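Local coordinates for alcohol dehydrogenase (Thermus sp., PDB 4CPD), which probably catalyses the NAD(+)-dependent interconversion of alcohols and their carbonyl compounds as a zinc-containing member of the medium-chain dehydrogenase/reductase family, at residues G54-H59 and A121-L126; V62-A67 and G78-G83; L321-A326 and V341-R346. All coordinates share one frame; numbering follows the deposited sequence.

Contact 1 of 3, residues G54-H59 and A121-L126; sequences GSVLGH and AQAEIL. With ZN (zinc ion), chain E.
The carboxamide of Gln122 lies flat against the Leu57-Gly58 peptide, which covers one of its faces: NE2 of Gln122 comes within 3.5 Å of Gly58 CA, OE1 of Gln122 within 3.6 Å of Leu57 CB, and the two planes are nearly parallel. With CG anti to the carbonyl carbon (chi1 -69°) and the chain extended beyond it, the amide runs alongside the opposing backbone. Its polar atoms are satisfied by neighbours, OE1 by Tyr330 OH and NE2 by Gly36 O, which should keep the group from turning. The His59 imidazole is turned away from 121-126 and binds zinc through NE2 at 2.3 Å, the metal lying close to the ring plane.

Two backbone bonds join the segments. Gln122 N reaches Leu57 O at 2.9 Å, in the carbonyl plane with a C=O...N angle of 152°; Ala121 N reaches Gly58 O at 2.7 Å from well above that carbonyl's plane. A side chain at Gly58 would run into Gln122 CG, so close stacking depends on a bare backbone there. Farther along, Val56 CG1 meets Ala123 CB at 3.9 Å.

The backbone at Gln122 makes an inverse gamma turn, and this buried loop-to-turn packing leads directly into the catalytic zinc site of a zinc-containing alcohol dehydrogenase, where His59, Cys38, Asp152 and a water surround the metal.

Contact 2 of 3, residues V62-A67 and G78-G83; sequences VGQVEA and GDWVVG
Gly78 offers its carbonyl O to the side-chain amide of Gln64, whose NE2 lies 3.1 Å away in a somewhat bent bond. Asp79 then turns its own O to the backbone of the facing strand: Val65 N donates to it at 2.9 Å, and the CA of Gln64 adds a C-H...O contact. Its carboxylate is occupied outside the pair, OD2 accepting from Gln76 N.

Trp80 carries the main side-chain contact. Gln64 CG sits over one face of the indole, 3.7 Å from the centroid of the five-membered ring and 14° off the ring normal, a CH-pi contact. Beyond CG the Gln64 chain is extended, which lays its amide over the same ring with the planes 15° apart. At the indole edge is Val62 CG2, 4.2 Å from Trp80 CE3, while His33 meets the ring edge-to-face. An alanine in place of Trp80 would probably leave the aliphatic part of Gln64 without its flat support and set its amide freer to turn away from Gly78.

Val81 pairs with Gly63 through two nearly straight backbone bonds, Val81 N to Gly63 O at 2.8 Å and Gly63 N to Val81 O at 3.1 Å. On the face away from the indole, Val81 CG1 touches Val65 CG2 at 3.9 Å.

The hydrogen-bonded pair Gly63-Val81 and the non-hydrogen-bonded pair Gln64-Trp80, on short strand segments whose directions differ by 120°, identify an antiparallel beta hairpin within the GroES-like domain.

Contact 3 of 3, residues L321-A326 and V341-R346; sequences LPLEEA and VLLVVR
Leu343 supplies the projecting knob: its CD2 sits over the groove between Ala326 CB, 4.1 Å away, and Leu323 CD1, 4.3 Å away, a groove that runs between the 3-10 turn and the first residue of helix 326-334. Beside it Leu323 and Val345 lie next to each other and point the same way, Leu323 CD2 reaching Val345 CB at 4.1 Å. Leu323 holds CG anti to the backbone N (chi1 -174°), which carries the isobutyl group along the second segment; Val4 covers it from strand 2-8. At the other end the side chains of Leu321 and Val341 cross obliquely, CD1 of Leu321 meeting CG1 of Val341 at 4.1 Å.

On the more exposed face Val344 lays CB and CG2 against the carbonyl O of Leu321.

The backbone bonds fix this register. Leu321 N donates to Leu342 O at 3.0 Å, and Leu321 O accepts from Val344 N at 2.7 Å, so Leu321 grips the residues flanking Leu343. The ladder ends with Leu323 N on Val344 O, also 3.0 Å but more bent (136°), where the first segment leaves the sheet through the 3-10 turn at 323-324. Glu325 occupies the N-cap position of the helix that follows.

Parallel neighbours in the sheet joined through an intervening helix, here strand 319-322, helix 326-334 and strand 341-344, make up a beta-alpha-beta crossover, placed near the C-terminus beside strand 28-37.

From the N terminus, segment 54-59 comes first, followed by 62-67, which folds back on 78-83 and closes contact 2 as a short hairpin. The chain then passes the cysteine-bound zinc (Cys89, Cys92, Cys95, Cys103) before 121-126 returns to close contact 1, so the smaller loop lies wholly within the larger. The nucleotide-binding parallel sheet is built next, and only afterwards does contact 3 close, in series with both. All three reach one mixed sheet. Ile125 CD1 touches Glu66 OE2 at 3.7 Å between contacts 1 and 2, while Gln122 CG packs on Leu343 CD2 at 4.0 Å, joining the C-terminal crossover to the turn at 121-126, which packs on the zinc-bearing 54-59.

Contact 1 of 3, residues G54-H59 and A121-L126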
loop_
_atom_site.group_PDB
_atom_site.type_symbol
_atom_site.label_atom_id
_atom_site.label_comp_id
_atom_site.label_asym_id
_atom_site.label_seq_id
_atom_site.Cartn_x
_atom_site.Cartn_y
_atom_site.Cartn_z
ATOM N N GLY A 54 36.314 -11.699 9.723
ATOM C CA GLY A 54 36.166 -12.828 10.640
ATOM C C GLY A 54 34.726 -13.107 11.078
ATOM O O GLY A 54 34.492 -13.981 11.911
ATOM N N SER A 55 33.758 -12.353 10.549
ATOM C CA SER A 55 32.360 -12.592 10.848
ATOM C C SER A 55 31.868 -13.776 10.019
ATOM O O SER A 55 32.148 -13.868 8.813
ATOM C CB SER A 55 31.523 -11.364 10.500
ATOM O OG SER A 55 31.912 -10.203 11.209
ATOM N N VAL A 56 31.127 -14.669 10.664
ATOM C CA VAL A 56 30.488 -15.780 9.978
ATOM C C VAL A 56 29.240 -15.335 9.167
ATOM O O VAL A 56 28.318 -14.712 9.706
ATOM C CB VAL A 56 30.061 -16.853 10.998
ATOM C CG1 VAL A 56 29.369 -18.030 10.299
ATOM C CG2 VAL A 56 31.269 -17.339 11.793
ATOM N N LEU A 57 29.207 -15.679 7.881
ATOM C CA LEU A 57 28.153 -15.215 6.979
ATOM C C LEU A 57 26.989 -16.195 6.865
ATOM O O LEU A 57 27.080 -17.331 7.332
ATOM C CB LEU A 57 28.736 -14.970 5.588
ATOM C CG LEU A 57 29.853 -13.918 5.519
ATOM C CD1 LEU A 57 30.356 -13.768 4.088
ATOM C CD2 LEU A 57 29.382 -12.567 6.016
ATOM N N GLY A 58 25.898 -15.732 6.249
ATOM C CA GLY A 58 24.769 -16.591 5.859
ATOM C C GLY A 58 23.567 -16.554 6.794
ATOM O O GLY A 58 23.718 -16.452 8.022
ATOM N N HIS A 59 22.364 -16.614 6.210
ATOM C CA HIS A 59 21.125 -16.610 6.988
ATOM C C HIS A 59 20.084 -17.607 6.461
ATOM O O HIS A 59 18.923 -17.590 6.899
ATOM C CB HIS A 59 20.539 -15.208 6.961
ATOM C CG HIS A 59 20.447 -14.654 5.588
ATOM N ND1 HIS A 59 21.426 -13.840 5.065
ATOM C CD2 HIS A 59 19.539 -14.848 4.607
ATOM C CE1 HIS A 59 21.106 -13.533 3.823
ATOM N NE2 HIS A 59 19.969 -14.139 3.521
ATOM N N ALA A 121 25.034 -18.448 9.263
ATOM C CA ALA A 121 24.490 -19.791 9.148
ATOM C C ALA A 121 25.359 -20.704 8.290
ATOM O O ALA A 121 25.195 -21.939 8.302
ATOM C CB ALA A 121 23.054 -19.744 8.603
ATOM N N GLN A 122 26.256 -20.109 7.520
ATOM C CA GLN A 122 27.204 -20.882 6.714
ATOM C C GLN A 122 28.324 -21.483 7.625
ATOM O O GLN A 122 29.490 -21.083 7.592
ATOM C CB GLN A 122 27.768 -19.992 5.613
ATOM C CG GLN A 122 26.720 -19.643 4.570
ATOM C CD GLN A 122 27.057 -18.443 3.724
ATOM O OE1 GLN A 122 28.190 -17.947 3.724
ATOM N NE2 GLN A 122 26.065 -17.972 2.971
ATOM N N ALA A 123 27.930 -22.438 8.454
ATOM C CA ALA A 123 28.744 -22.927 9.533
ATOM C C ALA A 123 28.096 -24.192 10.083
ATOM O O ALA A 123 26.926 -24.474 9.812
ATOM C CB ALA A 123 28.828 -21.888 10.613
ATOM N N GLU A 124 28.849 -24.951 10.866
ATOM C CA GLU A 124 28.377 -26.242 11.311
ATOM C C GLU A 124 27.348 -26.121 12.418
ATOM O O GLU A 124 26.462 -26.974 12.533
ATOM C CB GLU A 124 29.531 -27.096 11.796
ATOM C CG GLU A 124 30.546 -27.454 10.736
ATOM C CD GLU A 124 31.606 -28.372 11.294
ATOM O OE1 GLU A 124 31.224 -29.509 11.627
ATOM O OE2 GLU A 124 32.784 -27.939 11.439
ATOM N N ILE A 125 27.464 -25.071 13.226
ATOM C CA ILE A 125 26.513 -24.816 14.320
ATOM C C ILE A 125 25.956 -23.387 14.259
ATOM O O ILE A 125 26.697 -22.425 14.002
ATOM C CB ILE A 125 27.161 -25.000 15.721
ATOM C CG1 ILE A 125 27.927 -26.324 15.833
ATOM C CG2 ILE A 125 26.099 -24.918 16.826
ATOM C CD1 ILE A 125 27.046 -27.555 15.831
ATOM N N LEU A 126 24.662 -23.253 14.537
ATOM C CA LEU A 126 24.023 -21.953 14.613
ATOM C C LEU A 126 23.322 -21.755 15.955
ATOM O O LEU A 126 22.613 -22.642 16.403
ATOM C CB LEU A 126 23.026 -21.822 13.473
ATOM C CG LEU A 126 22.342 -20.467 13.281
ATOM C CD1 LEU A 126 23.360 -19.449 12.806
ATOM C CD2 LEU A 126 21.186 -20.613 12.287
HETATM ZN ZN ZN E . 18.270 -13.988 2.038
HETATM O O HOH W 1 17.204 -11.835 2.641
#

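Contact 2 of 3, residues V62-A67 and G78-G83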
loop_
_atom_site.group_PDB
_atom_site.type_symbol
_atom_site.label_atom_id
_atom_site.label_comp_id
_atom_site.label_asym_id
_atom_site.label_seq_id
_atom_site.Cartn_x
_atom_site.Cartn_y
_atom_site.Cartn_z
ATOM N N VAL A 62 18.892 -25.142 7.080
ATOM C CA VAL A 62 18.067 -26.228 7.610
ATOM C C VAL A 62 19.003 -27.190 8.328
ATOM O O VAL A 62 20.130 -27.422 7.882
ATOM C CB VAL A 62 17.282 -26.960 6.482
ATOM C CG1 VAL A 62 18.218 -27.382 5.360
ATOM C CG2 VAL A 62 16.477 -28.136 7.053
ATOM N N GLY A 63 18.552 -27.744 9.436
ATOM C CA GLY A 63 19.415 -28.637 10.204
ATOM C C GLY A 63 18.703 -29.331 11.322
ATOM O O GLY A 63 17.492 -29.385 11.346
ATOM N N GLN A 64 19.479 -29.861 12.255
ATOM C CA GLN A 64 18.939 -30.566 13.446
ATOM C C GLN A 64 19.356 -29.911 14.753
ATOM O O GLN A 64 20.470 -29.371 14.887
ATOM C CB GLN A 64 19.433 -31.993 13.489
ATOM C CG GLN A 64 18.832 -32.874 12.430
ATOM C CD GLN A 64 19.465 -34.252 12.425
ATOM O OE1 GLN A 64 20.627 -34.401 12.038
ATOM N NE2 GLN A 64 18.713 -35.263 12.869
ATOM N N VAL A 65 18.462 -29.995 15.728
ATOM C CA VAL A 65 18.684 -29.359 17.008
ATOM C C VAL A 65 19.807 -30.091 17.749
ATOM O O VAL A 65 19.754 -31.275 17.905
ATOM C CB VAL A 65 17.386 -29.403 17.828
ATOM C CG1 VAL A 65 17.582 -28.879 19.243
ATOM C CG2 VAL A 65 16.311 -28.594 17.142
ATOM N N GLU A 66 20.829 -29.389 18.195
ATOM C CA GLU A 66 21.826 -29.984 19.081
ATOM C C GLU A 66 21.376 -29.901 20.544
ATOM O O GLU A 66 21.406 -30.877 21.273
ATOM C CB GLU A 66 23.137 -29.242 18.941
ATOM C CG GLU A 66 24.352 -30.007 19.440
ATOM C CD GLU A 66 24.946 -30.907 18.364
ATOM O OE1 GLU A 66 24.395 -31.999 18.143
ATOM O OE2 GLU A 66 25.959 -30.528 17.729
ATOM N N ALA A 67 20.957 -28.711 20.952
ATOM C CA ALA A 67 20.582 -28.446 22.332
ATOM C C ALA A 67 19.593 -27.287 22.432
ATOM O O ALA A 67 19.474 -26.488 21.509
ATOM C CB ALA A 67 21.824 -28.124 23.137
ATOM N N GLY A 78 16.890 -34.355 18.583
ATOM C CA GLY A 78 16.820 -34.985 17.241
ATOM C C GLY A 78 16.279 -34.143 16.078
ATOM O O GLY A 78 16.588 -34.405 14.910
ATOM N N ASP A 79 15.494 -33.122 16.431
ATOM C CA ASP A 79 14.514 -32.491 15.567
ATOM C C ASP A 79 15.074 -31.703 14.391
ATOM O O ASP A 79 15.953 -30.864 14.549
ATOM C CB ASP A 79 13.604 -31.582 16.402
ATOM C CG ASP A 79 12.683 -32.354 17.342
ATOM O OD1 ASP A 79 12.648 -33.609 17.289
ATOM O OD2 ASP A 79 11.976 -31.681 18.126
ATOM N N TRP A 80 14.530 -32.002 13.213
ATOM C CA TRP A 80 14.808 -31.260 12.001
ATOM C C TRP A 80 14.057 -29.939 12.046
ATOM O O TRP A 80 12.854 -29.906 12.308
ATOM C CB TRP A 80 14.386 -32.052 10.760
ATOM C CG TRP A 80 15.387 -33.082 10.384
ATOM C CD1 TRP A 80 15.410 -34.374 10.795
ATOM C CD2 TRP A 80 16.537 -32.907 9.549
ATOM N NE1 TRP A 80 16.501 -35.015 10.273
ATOM C CE2 TRP A 80 17.211 -34.137 9.503
ATOM C CE3 TRP A 80 17.059 -31.841 8.843
ATOM C CZ2 TRP A 80 18.381 -34.328 8.771
ATOM C CZ3 TRP A 80 18.216 -32.038 8.111
ATOM C CH2 TRP A 80 18.864 -33.272 8.086
ATOM N N VAL A 81 14.773 -28.854 11.786
ATOM C CA VAL A 81 14.180 -27.533 11.869
ATOM C C VAL A 81 14.650 -26.597 10.764
ATOM O O VAL A 81 15.696 -26.791 10.124
ATOM C CB VAL A 81 14.470 -26.833 13.208
ATOM C CG1 VAL A 81 13.823 -27.587 14.360
ATOM C CG2 VAL A 81 15.980 -26.652 13.406
ATOM N N VAL A 82 13.826 -25.581 10.559
ATOM C CA VAL A 82 14.148 -24.481 9.722
ATOM C C VAL A 82 13.665 -23.183 10.437
ATOM O O VAL A 82 12.860 -23.217 11.385
ATOM C CB VAL A 82 13.511 -24.685 8.368
ATOM C CG1 VAL A 82 12.035 -24.362 8.433
ATOM C CG2 VAL A 82 14.177 -23.797 7.327
ATOM N N GLY A 83 14.190 -22.039 10.037
ATOM C CA GLY A 83 13.821 -20.792 10.714
ATOM C C GLY A 83 13.930 -19.625 9.776
ATOM O O GLY A 83 14.669 -19.696 8.799
#

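Contact 3 of 3, residues L321-A326 and V341-R346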
loop_
_atom_site.group_PDB
_atom_site.type_symbol
_atom_site.label_atom_id
_atom_site.label_comp_id
_atom_site.label_asym_id
_atom_site.label_seq_id
_atom_site.Cartn_x
_atom_site.Cartn_y
_atom_site.Cartn_z
ATOM N N LEU A 321 27.421 -27.599 -3.246
ATOM C CA LEU A 321 28.860 -27.629 -3.021
ATOM C C LEU A 321 29.155 -27.975 -1.597
ATOM O O LEU A 321 28.340 -27.732 -0.739
ATOM C CB LEU A 321 29.486 -26.274 -3.299
ATOM C CG LEU A 321 29.195 -25.656 -4.673
ATOM C CD1 LEU A 321 29.914 -24.324 -4.831
ATOM C CD2 LEU A 321 29.566 -26.595 -5.814
ATOM N N PRO A 322 30.334 -28.558 -1.328
ATOM C CA PRO A 322 30.729 -28.703 0.070
ATOM C C PRO A 322 31.042 -27.343 0.688
ATOM O O PRO A 322 31.420 -26.418 -0.018
ATOM C CB PRO A 322 31.991 -29.597 0.019
ATOM C CG PRO A 322 32.116 -30.068 -1.376
ATOM C CD PRO A 322 31.319 -29.152 -2.248
ATOM N N LEU A 323 30.886 -27.240 1.997
ATOM C CA LEU A 323 31.142 -26.008 2.710
ATOM C C LEU A 323 32.494 -25.377 2.326
ATOM O O LEU A 323 32.580 -24.165 2.120
ATOM C CB LEU A 323 31.093 -26.278 4.223
ATOM C CG LEU A 323 31.194 -25.074 5.175
ATOM C CD1 LEU A 323 30.111 -24.048 4.854
ATOM C CD2 LEU A 323 31.099 -25.500 6.636
ATOM N N GLU A 324 33.539 -26.199 2.210
ATOM C CA GLU A 324 34.885 -25.692 1.889
ATOM C C GLU A 324 34.984 -25.016 0.514
ATOM O O GLU A 324 35.852 -24.164 0.312
ATOM C CB GLU A 324 35.954 -26.786 2.039
ATOM N N GLU A 325 34.072 -25.344 -0.400
ATOM C CA GLU A 325 34.063 -24.748 -1.736
ATOM C C GLU A 325 33.172 -23.522 -1.835
ATOM O O GLU A 325 32.881 -23.032 -2.943
ATOM C CB GLU A 325 33.660 -25.785 -2.775
ATOM C CG GLU A 325 34.659 -26.933 -2.900
ATOM C CD GLU A 325 34.391 -27.794 -4.116
ATOM O OE1 GLU A 325 34.332 -27.229 -5.234
ATOM O OE2 GLU A 325 34.240 -29.027 -3.950
ATOM N N ALA A 326 32.787 -22.996 -0.674
ATOM C CA ALA A 326 32.014 -21.748 -0.586
ATOM C C ALA A 326 32.556 -20.550 -1.394
ATOM O O ALA A 326 31.810 -19.902 -2.111
ATOM C CB ALA A 326 31.833 -21.348 0.866
ATOM N N VAL A 341 22.899 -21.547 -5.112
ATOM C CA VAL A 341 23.916 -22.382 -4.496
ATOM C C VAL A 341 23.505 -22.808 -3.102
ATOM O O VAL A 341 23.131 -21.978 -2.259
ATOM C CB VAL A 341 25.268 -21.658 -4.385
ATOM C CG1 VAL A 341 26.334 -22.620 -3.868
ATOM C CG2 VAL A 341 25.697 -21.114 -5.733
ATOM N N LEU A 342 23.598 -24.101 -2.859
ATOM C CA LEU A 342 23.349 -24.655 -1.544
ATOM C C LEU A 342 24.634 -25.312 -1.058
ATOM O O LEU A 342 25.263 -26.023 -1.805
ATOM C CB LEU A 342 22.218 -25.672 -1.640
ATOM C CG LEU A 342 20.924 -25.312 -0.962
ATOM C CD1 LEU A 342 20.451 -23.937 -1.328
ATOM C CD2 LEU A 342 19.853 -26.346 -1.289
ATOM N N LEU A 343 25.028 -25.037 0.177
ATOM C CA LEU A 343 26.271 -25.562 0.745
ATOM C C LEU A 343 25.982 -26.793 1.620
ATOM O O LEU A 343 25.190 -26.732 2.560
ATOM C CB LEU A 343 26.967 -24.491 1.580
ATOM C CG LEU A 343 27.920 -23.485 0.903
ATOM C CD1 LEU A 343 27.623 -23.254 -0.565
ATOM C CD2 LEU A 343 27.922 -22.166 1.681
ATOM N N VAL A 344 26.637 -27.907 1.313
ATOM C CA VAL A 344 26.497 -29.110 2.107
ATOM C C VAL A 344 27.506 -29.057 3.239
ATOM O O VAL A 344 28.700 -28.969 2.992
ATOM C CB VAL A 344 26.760 -30.380 1.298
ATOM C CG1 VAL A 344 26.438 -31.597 2.163
ATOM C CG2 VAL A 344 25.933 -30.379 0.018
ATOM N N VAL A 345 27.021 -29.087 4.474
ATOM C CA VAL A 345 27.906 -29.067 5.640
ATOM C C VAL A 345 27.958 -30.440 6.317
ATOM O O VAL A 345 26.926 -31.027 6.708
ATOM C CB VAL A 345 27.687 -27.840 6.603
ATOM C CG1 VAL A 345 26.513 -26.969 6.194
ATOM C CG2 VAL A 345 27.594 -28.240 8.067
ATOM N N ARG A 346 29.194 -30.941 6.405
ATOM C CA ARG A 346 29.481 -32.328 6.747
ATOM C C ARG A 346 29.547 -32.490 8.272
ATOM O O ARG A 346 28.520 -32.450 8.959
ATOM C CB ARG A 346 30.791 -32.768 6.067
#